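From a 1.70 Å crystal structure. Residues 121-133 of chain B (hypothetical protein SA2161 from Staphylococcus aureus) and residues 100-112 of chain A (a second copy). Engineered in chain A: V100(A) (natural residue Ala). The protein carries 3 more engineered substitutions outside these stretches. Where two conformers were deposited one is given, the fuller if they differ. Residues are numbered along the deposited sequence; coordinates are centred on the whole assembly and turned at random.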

# COMPACT_ATOMS: atom_id res chain seq x y z
N PRO B 121 9.67 -5.65 10.96
CA PRO B 121 8.69 -6.57 10.41
C PRO B 121 7.32 -6.45 11.06
O PRO B 121 7.21 -6.10 12.25
CB PRO B 121 9.33 -7.94 10.69
CG PRO B 121 10.81 -7.64 10.71
CD PRO B 121 10.89 -6.33 11.43
N THR B 122 6.28 -6.69 10.28
CA THR B 122 4.93 -6.76 10.84
C THR B 122 4.71 -8.08 11.61
O THR B 122 3.90 -8.14 12.57
CB THR B 122 3.88 -6.63 9.72
OG1 THR B 122 4.06 -7.67 8.76
CG2 THR B 122 3.98 -5.27 9.00
N GLU B 123 5.39 -9.14 11.17
CA GLU B 123 5.34 -10.44 11.87
C GLU B 123 6.01 -10.36 13.24
O GLU B 123 6.95 -9.57 13.41
CB GLU B 123 6.00 -11.54 11.01
CG GLU B 123 5.24 -11.84 9.71
CD GLU B 123 4.14 -12.90 9.87
OE1 GLU B 123 3.85 -13.35 11.00
OE2 GLU B 123 3.57 -13.31 8.84
N PRO B 124 5.56 -11.17 14.21
CA PRO B 124 4.50 -12.17 14.10
C PRO B 124 3.05 -11.69 14.21
O PRO B 124 2.15 -12.48 13.92
CB PRO B 124 4.82 -13.15 15.26
CG PRO B 124 5.38 -12.26 16.31
CD PRO B 124 6.22 -11.25 15.53
N ASP B 125 2.82 -10.45 14.65
CA ASP B 125 1.45 -9.99 14.89
C ASP B 125 0.59 -9.97 13.63
O ASP B 125 -0.60 -10.26 13.69
CB ASP B 125 1.45 -8.58 15.49
CG ASP B 125 1.90 -8.56 16.95
OD1 ASP B 125 2.27 -9.60 17.53
OD2 ASP B 125 1.87 -7.45 17.52
N SER B 126 1.19 -9.62 12.50
CA SER B 126 0.42 -9.55 11.26
C SER B 126 1.35 -9.85 10.10
O SER B 126 2.56 -9.63 10.22
CB SER B 126 -0.25 -8.18 11.13
OG SER B 126 0.70 -7.13 11.14
N GLY B 127 0.77 -10.29 8.99
CA GLY B 127 1.55 -10.73 7.83
C GLY B 127 1.01 -10.18 6.52
O GLY B 127 -0.19 -9.90 6.40
N GLY B 128 1.91 -10.02 5.55
CA GLY B 128 1.52 -9.64 4.20
C GLY B 128 0.72 -10.76 3.55
O GLY B 128 1.01 -11.95 3.73
N MSE B 129 -0.30 -10.36 2.81
CA MSE B 129 -0.95 -11.27 1.87
C MSE B 129 -1.13 -10.58 0.55
O MSE B 129 -1.19 -9.34 0.47
CB MSE B 129 -2.31 -11.72 2.40
CG MSE B 129 -2.26 -12.24 3.82
SE MSE B 129 -4.00 -12.92 4.36
CE MSE B 129 -4.02 -14.59 3.35
N TYR B 130 -1.23 -11.37 -0.51
CA TYR B 130 -1.28 -10.74 -1.83
C TYR B 130 -2.05 -11.56 -2.84
O TYR B 130 -2.33 -12.74 -2.63
CB TYR B 130 0.16 -10.48 -2.35
CG TYR B 130 0.82 -11.70 -2.93
CD1 TYR B 130 0.96 -11.86 -4.31
CD2 TYR B 130 1.28 -12.74 -2.09
CE1 TYR B 130 1.56 -13.00 -4.85
CE2 TYR B 130 1.90 -13.88 -2.64
CZ TYR B 130 2.01 -13.99 -4.01
OH TYR B 130 2.62 -15.12 -4.56
N ILE B 131 -2.38 -10.89 -3.95
CA ILE B 131 -2.81 -11.53 -5.20
C ILE B 131 -2.13 -10.84 -6.38
O ILE B 131 -1.77 -9.67 -6.28
CB ILE B 131 -4.35 -11.48 -5.38
CG1 ILE B 131 -4.83 -10.03 -5.53
CG2 ILE B 131 -5.04 -12.16 -4.23
CD1 ILE B 131 -6.36 -9.81 -5.67
N LYS B 132 -1.95 -11.56 -7.49
CA LYS B 132 -1.48 -10.98 -8.75
C LYS B 132 -2.50 -11.32 -9.82
O LYS B 132 -2.95 -12.48 -9.90
CB LYS B 132 -0.14 -11.60 -9.16
CG LYS B 132 1.06 -11.10 -8.40
CD LYS B 132 2.33 -11.85 -8.83
CE LYS B 132 3.53 -11.34 -8.04
NZ LYS B 132 4.71 -12.26 -8.19
N TYR B 133 -2.86 -10.34 -10.64
CA TYR B 133 -3.79 -10.53 -11.75
C TYR B 133 -3.06 -10.97 -13.02
O TYR B 133 -1.84 -10.94 -13.07
CB TYR B 133 -4.50 -9.20 -12.03
CG TYR B 133 -5.57 -8.92 -11.03
CD1 TYR B 133 -5.25 -8.45 -9.75
CD2 TYR B 133 -6.91 -9.13 -11.34
CE1 TYR B 133 -6.24 -8.20 -8.81
CE2 TYR B 133 -7.90 -8.89 -10.40
CZ TYR B 133 -7.56 -8.42 -9.14
OH TYR B 133 -8.53 -8.17 -8.19
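Chain A (100-112) VYVSLIADYPADK

Chain A lies beside chain B as an extended strand that starts at Y101(A), antiparallel to the chain B strand that runs to K132(B); the N-to-C directions differ by 146° and the axes approach to 4.3 Å. The rule of the contact is alternation: every second residue of chain A spends its backbone on hydrogen bonds, and the residues between turn their CA atoms to carbonyls of chain B.

V100(A), an engineered residue, opens the pairing before the strand begins, its O accepting from Y133(B) N at 2.9 Å. Y101(A), with chi1 in t and phi/psi of -111/134, sits opposite K132(B); its ring lies nearly parallel to that of Y130(B), planes at 18°, but slid apart, with CE1 3.5 Å from Y130(B) CD1. V102(A) bonds both ways to I131(B): its N to I131(B) O and its O from I131(B) N, each 2.9 Å. Its CB also packs 3.8 Å from I131(B) CG1, on the sheet face shared with L104(A) and A106(A).

S103(A) faces Y130(B) in a close pair, CA to CA 4.2 Å, and its CA approaches M129(B) O at 3.2 Å. L104(A) repeats the two-way bonding with M129(B), N to O and O to N both 2.9 Å, while its CD1 rests 3.9 Å from the CB of that selenomethionine. I105(A), chi1 and chi2 both m, stands across from G128(B), where no side chain intervenes: its CD1 reaches to 3.9 Å from G128(B) CA, and its CG2 lies 3.3 Å from S126(B) OG.

A106(A) closes the ladder with G127(B), N to O and O to N both 2.8 Å; its CB touches M129(B) SE at 3.9 Å. D107(A) CB then meets D125(B) O at 3.2 Å. Beyond the turn at Y108(A) and P109(A), a helix begins, and D111(A) CB returns to M129(B) SE at 3.7 Å, so strand and helix cover one long side chain together.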

# COMPACT_ATOMS: atom_id res chain seq x y z
N VAL A 100 -1.01 -6.74 -12.40
CA VAL A 100 -1.34 -5.88 -11.25
C VAL A 100 -1.18 -6.70 -9.97
O VAL A 100 -1.63 -7.82 -9.90
CB VAL A 100 -2.79 -5.36 -11.35
CG1 VAL A 100 -3.23 -4.61 -10.09
CG2 VAL A 100 -2.93 -4.48 -12.54
N TYR A 101 -0.59 -6.06 -8.96
CA TYR A 101 -0.34 -6.67 -7.65
C TYR A 101 -1.22 -6.00 -6.61
O TYR A 101 -1.31 -4.75 -6.58
CB TYR A 101 1.10 -6.38 -7.28
CG TYR A 101 1.57 -6.93 -5.96
CD1 TYR A 101 2.05 -8.24 -5.86
CD2 TYR A 101 1.62 -6.11 -4.83
CE1 TYR A 101 2.54 -8.73 -4.65
CE2 TYR A 101 2.09 -6.59 -3.60
CZ TYR A 101 2.55 -7.92 -3.53
OH TYR A 101 3.03 -8.40 -2.34
N VAL A 102 -1.87 -6.79 -5.76
CA VAL A 102 -2.64 -6.17 -4.67
C VAL A 102 -2.20 -6.82 -3.38
O VAL A 102 -2.04 -8.04 -3.31
CB VAL A 102 -4.15 -6.40 -4.85
CG1 VAL A 102 -4.94 -5.68 -3.72
CG2 VAL A 102 -4.65 -5.97 -6.26
N SER A 103 -1.95 -6.02 -2.35
CA SER A 103 -1.53 -6.61 -1.09
C SER A 103 -2.28 -6.02 0.09
O SER A 103 -2.93 -4.96 -0.02
CB SER A 103 -0.00 -6.46 -0.88
OG SER A 103 0.37 -5.17 -0.39
N LEU A 104 -2.14 -6.70 1.22
CA LEU A 104 -2.67 -6.18 2.48
C LEU A 104 -1.88 -6.75 3.64
O LEU A 104 -1.07 -7.65 3.45
CB LEU A 104 -4.16 -6.51 2.61
CG LEU A 104 -4.57 -7.97 2.44
CD1 LEU A 104 -4.45 -8.70 3.76
CD2 LEU A 104 -6.00 -8.01 1.95
N ILE A 105 -2.12 -6.19 4.84
CA ILE A 105 -1.49 -6.68 6.07
C ILE A 105 -2.58 -7.25 6.95
O ILE A 105 -3.56 -6.57 7.26
CB ILE A 105 -0.73 -5.54 6.81
CG1 ILE A 105 0.37 -4.93 5.93
CG2 ILE A 105 -0.22 -6.00 8.17
CD1 ILE A 105 1.39 -5.90 5.43
N ALA A 106 -2.45 -8.51 7.33
CA ALA A 106 -3.50 -9.17 8.09
C ALA A 106 -2.97 -9.81 9.35
O ALA A 106 -1.97 -10.50 9.29
CB ALA A 106 -4.13 -10.25 7.21
N ASP A 107 -3.64 -9.60 10.48
CA ASP A 107 -3.37 -10.46 11.65
C ASP A 107 -4.12 -11.79 11.55
O ASP A 107 -4.77 -12.08 10.53
CB ASP A 107 -3.64 -9.72 12.96
CG ASP A 107 -5.10 -9.53 13.24
OD1 ASP A 107 -5.94 -10.19 12.58
OD2 ASP A 107 -5.41 -8.71 14.14
N TYR A 108 -3.98 -12.60 12.59
CA TYR A 108 -4.71 -13.86 12.70
C TYR A 108 -6.17 -13.63 13.12
O TYR A 108 -6.52 -12.55 13.58
CB TYR A 108 -3.91 -14.85 13.53
CG TYR A 108 -2.80 -15.42 12.69
CD1 TYR A 108 -1.69 -14.63 12.32
CD2 TYR A 108 -2.89 -16.72 12.17
CE1 TYR A 108 -0.69 -15.14 11.50
CE2 TYR A 108 -1.89 -17.24 11.36
CZ TYR A 108 -0.80 -16.45 11.02
OH TYR A 108 0.17 -16.99 10.21
N PRO A 109 -7.01 -14.66 13.08
CA PRO A 109 -8.24 -14.75 12.35
C PRO A 109 -8.48 -13.87 11.10
O PRO A 109 -9.11 -14.37 10.17
CB PRO A 109 -9.27 -14.55 13.47
CG PRO A 109 -8.51 -15.27 14.73
CD PRO A 109 -7.08 -15.61 14.19
N ALA A 110 -8.02 -12.62 11.04
CA ALA A 110 -8.33 -11.77 9.87
C ALA A 110 -7.89 -12.42 8.56
O ALA A 110 -8.56 -12.28 7.53
CB ALA A 110 -7.74 -10.37 9.98
N ASP A 111 -6.77 -13.14 8.60
CA ASP A 111 -6.31 -13.82 7.38
C ASP A 111 -7.37 -14.77 6.81
O ASP A 111 -7.45 -14.98 5.59
CB ASP A 111 -4.94 -14.52 7.56
CG ASP A 111 -4.87 -15.44 8.79
OD1 ASP A 111 -5.72 -15.39 9.70
OD2 ASP A 111 -3.88 -16.20 8.87
N LYS A 112 -8.22 -15.32 7.68
CA LYS A 112 -9.30 -16.20 7.22
C LYS A 112 -10.30 -15.53 6.29
O LYS A 112 -10.86 -16.19 5.39
CB LYS A 112 -10.07 -16.77 8.41
CG LYS A 112 -9.24 -17.64 9.33
CD LYS A 112 -10.14 -18.29 10.37
CE LYS A 112 -9.33 -19.00 11.45
NZ LYS A 112 -8.34 -20.00 10.91